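Sca-family protein (Rickettsia rickettsii, PDB 4LQ8) is of incompletely defined function but, as a rickettsial protein named cell surface antigen 4, is probably involved in cell adhesion, this chain being its N-terminal head domain. Local coordinates at residues Glu223-Ile228 with Arg308-Glu313; Lys274-Pro279 with Glu313-Val318; Met241-Ala246 with Lys255-Thr260. All coordinates share one frame; numbering follows the deposited sequence.

Overall arrangement
The three contacts illustrate how one short helix can draw together two β-sheets. Contacts 1 and 2 share helix 308-320 and meet at Glu313, their centres about 9 Å apart: contact 1 joins the helix to the chain leaving strand 215-224 of the antiparallel sheet, contact 2 to strand 271-277 of the mixed sheet. Contact 3, its centre about 16 Å from each of the others, pairs strands 236-245 and 258-265, the latter neighbouring 271-277. Along the chain, 223-228 is followed by both segments of contact 3, then 274-279, and lastly the helix, which closes contacts 1 and 2. Phe226 packs on Met314, Phe259 and Met241, and a probable Ser277-Thr260 hydrogen bond joins contacts 2 and 3.

Contact 1: Glu223-Ile228 with Arg308-Glu313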
# COMPACT_ATOMS: atom_id res chain seq x y z
N GLU A 223 2.92 2.51 -13.70
CA GLU A 223 1.79 1.76 -13.17
C GLU A 223 2.01 0.29 -13.48
O GLU A 223 2.41 -0.06 -14.59
CB GLU A 223 0.44 2.28 -13.70
CG GLU A 223 0.32 2.26 -15.21
CD GLU A 223 -0.90 2.98 -15.74
OE1 GLU A 223 -1.78 2.32 -16.33
OE2 GLU A 223 -1.00 4.21 -15.51
N ILE A 224 1.75 -0.56 -12.49
CA ILE A 224 1.89 -2.01 -12.69
C ILE A 224 0.51 -2.64 -12.75
O ILE A 224 -0.37 -2.32 -11.94
CB ILE A 224 2.85 -2.65 -11.66
CG1 ILE A 224 4.28 -2.11 -11.88
CG2 ILE A 224 2.80 -4.19 -11.73
CD1 ILE A 224 5.21 -2.22 -10.68
N ASP A 225 0.30 -3.51 -13.74
CA ASP A 225 -0.98 -4.18 -13.91
C ASP A 225 -1.09 -5.40 -12.98
O ASP A 225 -1.04 -6.53 -13.43
CB ASP A 225 -1.20 -4.53 -15.39
CG ASP A 225 -2.64 -4.88 -15.75
OD1 ASP A 225 -3.55 -4.53 -14.97
OD2 ASP A 225 -2.85 -5.46 -16.83
N PHE A 226 -1.21 -5.16 -11.67
CA PHE A 226 -1.27 -6.25 -10.67
C PHE A 226 -2.43 -7.20 -10.94
O PHE A 226 -3.54 -6.72 -11.17
CB PHE A 226 -1.36 -5.69 -9.25
CG PHE A 226 -0.20 -4.84 -8.81
CD1 PHE A 226 0.96 -5.42 -8.28
CD2 PHE A 226 -0.26 -3.45 -8.89
CE1 PHE A 226 2.04 -4.63 -7.87
CE2 PHE A 226 0.81 -2.66 -8.49
CZ PHE A 226 1.95 -3.25 -7.96
N PRO A 227 -2.20 -8.54 -10.96
CA PRO A 227 -3.33 -9.45 -11.22
C PRO A 227 -4.29 -9.49 -10.03
O PRO A 227 -3.88 -9.24 -8.89
CB PRO A 227 -2.64 -10.81 -11.48
CG PRO A 227 -1.36 -10.72 -10.75
CD PRO A 227 -0.95 -9.28 -10.71
N ILE A 228 -5.58 -9.68 -10.30
CA ILE A 228 -6.63 -9.77 -9.27
C ILE A 228 -6.83 -11.24 -8.98
O ILE A 228 -6.64 -11.67 -7.85
CB ILE A 228 -7.95 -9.05 -9.69
CG1 ILE A 228 -7.71 -7.57 -10.11
CG2 ILE A 228 -9.04 -9.16 -8.61
CD1 ILE A 228 -6.99 -6.70 -9.06
N ARG A 308 -6.00 4.35 -9.46
CA ARG A 308 -7.21 4.29 -8.64
C ARG A 308 -8.10 3.08 -8.96
O ARG A 308 -8.58 2.41 -8.05
CB ARG A 308 -7.99 5.59 -8.75
CG ARG A 308 -8.71 5.87 -7.45
CD ARG A 308 -10.15 6.19 -7.62
NE ARG A 308 -10.59 6.90 -6.42
CZ ARG A 308 -11.57 7.78 -6.38
NH1 ARG A 308 -12.26 8.06 -7.48
NH2 ARG A 308 -11.90 8.37 -5.24
N GLY A 309 -8.29 2.82 -10.25
CA GLY A 309 -9.11 1.70 -10.70
C GLY A 309 -8.50 0.39 -10.25
O GLY A 309 -9.20 -0.46 -9.72
N LYS A 310 -7.18 0.23 -10.39
CA LYS A 310 -6.51 -1.00 -9.94
C LYS A 310 -6.58 -1.13 -8.40
O LYS A 310 -6.89 -2.21 -7.88
CB LYS A 310 -5.05 -1.03 -10.45
CG LYS A 310 -4.26 -2.28 -10.01
CD LYS A 310 -4.89 -3.59 -10.49
CE LYS A 310 -4.86 -3.73 -12.00
NZ LYS A 310 -5.37 -5.06 -12.39
N TYR A 311 -6.35 -0.03 -7.69
CA TYR A 311 -6.40 -0.01 -6.23
C TYR A 311 -7.78 -0.44 -5.72
O TYR A 311 -7.85 -1.29 -4.83
CB TYR A 311 -6.05 1.38 -5.71
CG TYR A 311 -6.11 1.47 -4.20
CD1 TYR A 311 -5.09 0.93 -3.41
CD2 TYR A 311 -7.17 2.11 -3.55
CE1 TYR A 311 -5.12 1.03 -2.02
CE2 TYR A 311 -7.20 2.22 -2.16
CZ TYR A 311 -6.17 1.67 -1.40
OH TYR A 311 -6.19 1.76 -0.04
N LYS A 312 -8.87 0.12 -6.30
CA LYS A 312 -10.25 -0.27 -5.95
C LYS A 312 -10.53 -1.75 -6.24
O LYS A 312 -11.15 -2.41 -5.42
CB LYS A 312 -11.29 0.64 -6.65
CG LYS A 312 -11.17 2.14 -6.29
CD LYS A 312 -11.36 2.50 -4.79
CE LYS A 312 -10.95 3.94 -4.47
NZ LYS A 312 -11.42 4.40 -3.13
N GLU A 313 -10.05 -2.28 -7.38
CA GLU A 313 -10.22 -3.71 -7.72
C GLU A 313 -9.48 -4.60 -6.69
O GLU A 313 -10.03 -5.63 -6.28
CB GLU A 313 -9.62 -4.02 -9.09
CG GLU A 313 -10.54 -3.83 -10.27
CD GLU A 313 -9.82 -3.95 -11.61
OE1 GLU A 313 -8.79 -4.66 -11.69
OE2 GLU A 313 -10.29 -3.31 -12.58
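Charged and polar interactions converge on the ammonium group of Lys310, which has three oxygens around it, two of them hydrogen-bonded. The best bond is from Lys310 NZ to Phe226 O, 2.8 Å long; the donor lies in the carbonyl plane, with a C=O...N angle of 156°. Lys310 NZ also forms a salt bridge with Asp225 OD1 at 3.2 Å, although as a hydrogen bond this is weak. From its own helix, one turn on, Glu313 OE1 contributes a long, weak ion pair, 3.5 Å from Lys310 NZ. The lysine therefore stands between two carboxylates, and its charge probably eases their mutual repulsion.

Lys310 CG is anti to the backbone N, and bends at chi2 (59°) and chi3 (66°) fold the chain over so that NZ arrives in front of Phe226 O. Asp225 is the centre of an inverse gamma turn, formed just where strand 215-224 of the antiparallel sheet gives way to loop, and this turn sets the Asp225 carboxylate and the Phe226 carbonyl side by side.

Apolar contacts flank the charges. Ile228 slides past Lys310 in the opposite direction, CD1 lying 4.0 Å from Lys310 CD, and crosses Glu313 at about a right angle, with Ile228 CD1 3.8 Å from Glu313 CB. Lys310 CG comes to the edge of the Phe226 ring, while Ile224 CG2 covers the centre of one face.

Contact 2: Lys274-Pro279 with Glu313-Val318; sequences KEISSP and EMMKEV
Helix-on-sheet packing of a mainly apolar kind joins strand 271-277 of the mixed sheet to helix 308-320, deep in the molecule. The axes of the strand piece 274-277 and the helix piece 313-318 approach to 7.8 Å and run obliquely antiparallel, at 140°.

Ile276 is the main contributor, wedged among three residues of the helix. Its CG1 takes the crowded position between the backbone N and the carbonyl carbon (chi1 66°), which sends the two branches to different partners. The CG1 branch ends in CD1, 3.6 Å from Met315 SD, and the two side chains cross at about a right angle. The other branch, CG2, meets the methyl tip of Met314, CE, at 3.7 Å; that tip is turned over by a bend at chi3 of 90°. Ile276 CG2 also lies 4.0 Å from Val318 CG2.

Towards the start of the segment the strand carries a classic beta bulge, Lys274 and Glu275 both facing His262 of strand 258-265. Here the chains come closest, the CA atoms of Lys274 and Val318 being 5.0 Å apart. Val318 places CG1 against the backbone, 3.6 Å from Lys274 O, and against the buried carboxylate, 3.5 Å from Glu275 OE1. That carboxylate has its polar needs met elsewhere: Ser325 OG binds OE1, and Arg70 of helix 64-90 forms a salt bridge to OE2. Met314 and Val318 also touch Leu273, earlier on the same strand as Ile276.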
# COMPACT_ATOMS: atom_id res chain seq x y z
N LYS A 274 -4.63 -11.70 -0.86
CA LYS A 274 -5.09 -11.66 0.54
C LYS A 274 -4.91 -10.31 1.19
O LYS A 274 -5.61 -9.98 2.16
CB LYS A 274 -4.31 -12.73 1.38
CG LYS A 274 -4.49 -14.18 0.88
CD LYS A 274 -5.83 -14.78 1.26
CE LYS A 274 -6.02 -16.16 0.69
NZ LYS A 274 -7.36 -16.71 1.04
N GLU A 275 -3.93 -9.55 0.71
CA GLU A 275 -3.59 -8.29 1.38
C GLU A 275 -2.80 -7.41 0.48
O GLU A 275 -2.12 -7.88 -0.43
CB GLU A 275 -2.74 -8.62 2.62
CG GLU A 275 -2.88 -7.67 3.79
CD GLU A 275 -4.29 -7.52 4.34
OE1 GLU A 275 -5.00 -6.60 3.88
OE2 GLU A 275 -4.70 -8.33 5.20
N ILE A 276 -2.89 -6.11 0.74
CA ILE A 276 -2.09 -5.06 0.12
C ILE A 276 -1.67 -4.11 1.23
O ILE A 276 -2.24 -4.16 2.33
CB ILE A 276 -2.78 -4.32 -1.06
CG1 ILE A 276 -4.03 -3.49 -0.57
CG2 ILE A 276 -3.11 -5.27 -2.23
CD1 ILE A 276 -4.61 -2.50 -1.64
N SER A 277 -0.70 -3.25 0.96
CA SER A 277 -0.33 -2.18 1.89
C SER A 277 0.30 -1.05 1.13
O SER A 277 0.80 -1.24 0.02
CB SER A 277 0.61 -2.69 2.99
OG SER A 277 1.98 -2.63 2.62
N SER A 278 0.33 0.11 1.77
CA SER A 278 0.99 1.30 1.24
C SER A 278 1.14 2.31 2.36
O SER A 278 0.43 2.19 3.37
CB SER A 278 0.16 1.89 0.10
OG SER A 278 -0.92 2.67 0.57
N PRO A 279 1.97 3.36 2.18
CA PRO A 279 1.92 4.49 3.13
C PRO A 279 0.50 5.08 3.12
O PRO A 279 -0.19 5.04 2.08
CB PRO A 279 2.90 5.51 2.53
CG PRO A 279 3.69 4.76 1.56
CD PRO A 279 2.85 3.67 1.04
N GLU A 313 -10.05 -2.28 -7.38
CA GLU A 313 -10.22 -3.71 -7.72
C GLU A 313 -9.48 -4.60 -6.69
O GLU A 313 -10.03 -5.63 -6.28
CB GLU A 313 -9.62 -4.02 -9.09
CG GLU A 313 -10.54 -3.83 -10.27
CD GLU A 313 -9.82 -3.95 -11.61
OE1 GLU A 313 -8.79 -4.66 -11.69
OE2 GLU A 313 -10.29 -3.31 -12.58
N MET A 314 -8.24 -4.21 -6.32
CA MET A 314 -7.42 -4.94 -5.34
C MET A 314 -8.05 -4.84 -3.97
O MET A 314 -8.15 -5.85 -3.29
CB MET A 314 -5.97 -4.44 -5.33
CG MET A 314 -5.24 -4.74 -6.61
SD MET A 314 -3.56 -4.10 -6.61
CE MET A 314 -2.67 -5.52 -5.90
N MET A 315 -8.52 -3.65 -3.57
CA MET A 315 -9.20 -3.46 -2.28
C MET A 315 -10.43 -4.39 -2.20
O MET A 315 -10.56 -5.12 -1.22
CB MET A 315 -9.59 -1.99 -2.04
CG MET A 315 -8.45 -1.16 -1.44
SD MET A 315 -7.69 -1.82 0.10
CE MET A 315 -9.11 -1.71 1.22
N LYS A 316 -11.24 -4.43 -3.26
CA LYS A 316 -12.41 -5.31 -3.37
C LYS A 316 -12.06 -6.82 -3.18
O LYS A 316 -12.71 -7.50 -2.40
CB LYS A 316 -13.16 -5.09 -4.69
CG LYS A 316 -14.50 -5.83 -4.83
CD LYS A 316 -15.56 -5.35 -3.83
CE LYS A 316 -16.68 -6.35 -3.62
NZ LYS A 316 -17.61 -5.93 -2.53
N GLU A 317 -11.02 -7.32 -3.87
CA GLU A 317 -10.58 -8.72 -3.77
C GLU A 317 -10.03 -9.05 -2.36
O GLU A 317 -10.36 -10.10 -1.81
CB GLU A 317 -9.55 -9.04 -4.88
CG GLU A 317 -9.05 -10.48 -4.95
CD GLU A 317 -10.06 -11.56 -5.30
OE1 GLU A 317 -11.20 -11.23 -5.69
OE2 GLU A 317 -9.69 -12.76 -5.18
N VAL A 318 -9.23 -8.13 -1.78
CA VAL A 318 -8.66 -8.25 -0.43
C VAL A 318 -9.81 -8.42 0.59
O VAL A 318 -9.76 -9.34 1.42
CB VAL A 318 -7.70 -7.07 -0.08
CG1 VAL A 318 -7.41 -6.99 1.43
CG2 VAL A 318 -6.40 -7.15 -0.87

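Contact 3: Met241-Ala246 with Lys255-Thr260; sequences MVALKA and KAVYFT
Met241 O is held by one true hydrogen bond, from Phe259 N at 2.9 Å with an N-H...O angle of 168°, supplemented by a bent CA-H...O contact from Tyr258 CA at 3.3 Å. The amide lies in the carbonyl plane. Met241 N returns the bond to Phe259 O, also at 2.9 Å, so Met241 and Phe259 form an antiparallel hydrogen-bonded pair. Further on, Ala243 N donates to Val257 O at 3.0 Å, leaving Val242 and Tyr258 between the two as a non-hydrogen-bonded pair. This is a short antiparallel ladder at the loop end of the β-hairpin of consecutive strands 236-245 and 258-265.

Val242 and Tyr258 share a face of the sheet and cross obliquely. Val242 CG2, anti to the backbone N, rests off-centre over the tyrosine ring as a CH-pi contact, 4.3 Å from the centroid of Tyr258 and 30° off its normal. Val242 CB also touches Tyr258 CE2, at 3.6 Å, and CG2 continues on to Ala256 CB. Ala243 CB packs against Val257 CG2.

Met241 and Phe259 point to the other face, where their ends lead away from each other's strand: Met241 reaches Ile224 of strand 215-224, and Phe259 meets the ring of Phe226. The rings of Tyr258 and His153 of helix 135-155 meet edge-to-face, while strand 300-304 pairs with 236-245 at Leu244 and strand 271-277 with 258-265 at Thr260.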
# COMPACT_ATOMS: atom_id res chain seq x y z
N MET A 241 6.80 -2.96 -4.49
CA MET A 241 7.12 -2.00 -5.54
C MET A 241 7.40 -0.64 -4.93
O MET A 241 6.54 -0.05 -4.28
CB MET A 241 6.00 -1.96 -6.61
CG MET A 241 5.71 -3.35 -7.23
SD MET A 241 7.12 -4.10 -8.11
CE MET A 241 6.38 -5.61 -8.70
N VAL A 242 8.63 -0.17 -5.11
CA VAL A 242 9.09 1.09 -4.53
C VAL A 242 8.36 2.32 -5.14
O VAL A 242 8.00 2.34 -6.33
CB VAL A 242 10.64 1.21 -4.57
CG1 VAL A 242 11.15 1.50 -6.00
CG2 VAL A 242 11.16 2.25 -3.57
N ALA A 243 8.14 3.33 -4.30
CA ALA A 243 7.56 4.61 -4.68
C ALA A 243 8.58 5.32 -5.58
O ALA A 243 9.78 5.10 -5.41
CB ALA A 243 7.33 5.45 -3.42
N LEU A 244 8.12 6.12 -6.54
CA LEU A 244 9.05 6.85 -7.40
C LEU A 244 8.97 8.32 -7.07
O LEU A 244 7.87 8.82 -6.78
CB LEU A 244 8.72 6.66 -8.90
CG LEU A 244 8.97 5.29 -9.51
CD1 LEU A 244 8.66 5.31 -11.00
CD2 LEU A 244 10.42 4.81 -9.31
N LYS A 245 10.09 9.03 -7.21
CA LYS A 245 10.14 10.48 -7.03
C LYS A 245 9.40 11.17 -8.19
O LYS A 245 9.08 10.50 -9.18
CB LYS A 245 11.60 10.96 -6.96
CG LYS A 245 12.38 10.37 -5.77
CD LYS A 245 13.64 11.15 -5.46
CE LYS A 245 14.81 10.76 -6.30
NZ LYS A 245 15.97 11.67 -6.10
N ALA A 246 9.14 12.50 -8.09
CA ALA A 246 8.42 13.28 -9.13
C ALA A 246 9.01 13.16 -10.54
O ALA A 246 8.26 13.28 -11.51
CB ALA A 246 8.32 14.75 -8.73
N LYS A 255 14.78 6.48 2.67
CA LYS A 255 13.53 7.24 2.51
C LYS A 255 12.43 6.44 1.80
O LYS A 255 11.31 6.94 1.65
CB LYS A 255 13.81 8.53 1.70
CG LYS A 255 14.66 9.55 2.44
CD LYS A 255 14.78 10.84 1.64
CE LYS A 255 15.68 11.86 2.30
NZ LYS A 255 15.06 12.47 3.51
N ALA A 256 12.76 5.23 1.35
CA ALA A 256 11.90 4.38 0.54
C ALA A 256 10.66 3.83 1.22
O ALA A 256 10.74 3.24 2.29
CB ALA A 256 12.69 3.23 -0.03
N VAL A 257 9.53 4.00 0.56
CA VAL A 257 8.24 3.41 0.94
C VAL A 257 7.76 2.62 -0.26
O VAL A 257 8.29 2.81 -1.36
CB VAL A 257 7.21 4.39 1.50
CG1 VAL A 257 7.58 4.80 2.92
CG2 VAL A 257 7.03 5.60 0.58
N TYR A 258 6.82 1.71 -0.06
CA TYR A 258 6.39 0.75 -1.08
C TYR A 258 4.89 0.52 -1.14
O TYR A 258 4.17 0.76 -0.17
CB TYR A 258 7.03 -0.63 -0.74
CG TYR A 258 8.55 -0.62 -0.67
CD1 TYR A 258 9.22 -0.19 0.47
CD2 TYR A 258 9.32 -1.05 -1.75
CE1 TYR A 258 10.61 -0.09 0.51
CE2 TYR A 258 10.71 -1.01 -1.70
CZ TYR A 258 11.35 -0.52 -0.58
OH TYR A 258 12.71 -0.48 -0.51
N PHE A 259 4.45 0.02 -2.29
CA PHE A 259 3.13 -0.52 -2.48
C PHE A 259 3.38 -2.03 -2.46
O PHE A 259 4.23 -2.51 -3.21
CB PHE A 259 2.47 -0.09 -3.79
CG PHE A 259 1.10 -0.73 -3.94
CD1 PHE A 259 0.02 -0.26 -3.20
CD2 PHE A 259 0.91 -1.82 -4.79
CE1 PHE A 259 -1.23 -0.89 -3.30
CE2 PHE A 259 -0.34 -2.43 -4.89
CZ PHE A 259 -1.40 -1.96 -4.15
N THR A 260 2.72 -2.77 -1.55
CA THR A 260 2.94 -4.21 -1.47
C THR A 260 1.66 -4.95 -1.80
O THR A 260 0.58 -4.40 -1.60
CB THR A 260 3.58 -4.65 -0.12
OG1 THR A 260 2.60 -4.62 0.91
CG2 THR A 260 4.83 -3.80 0.28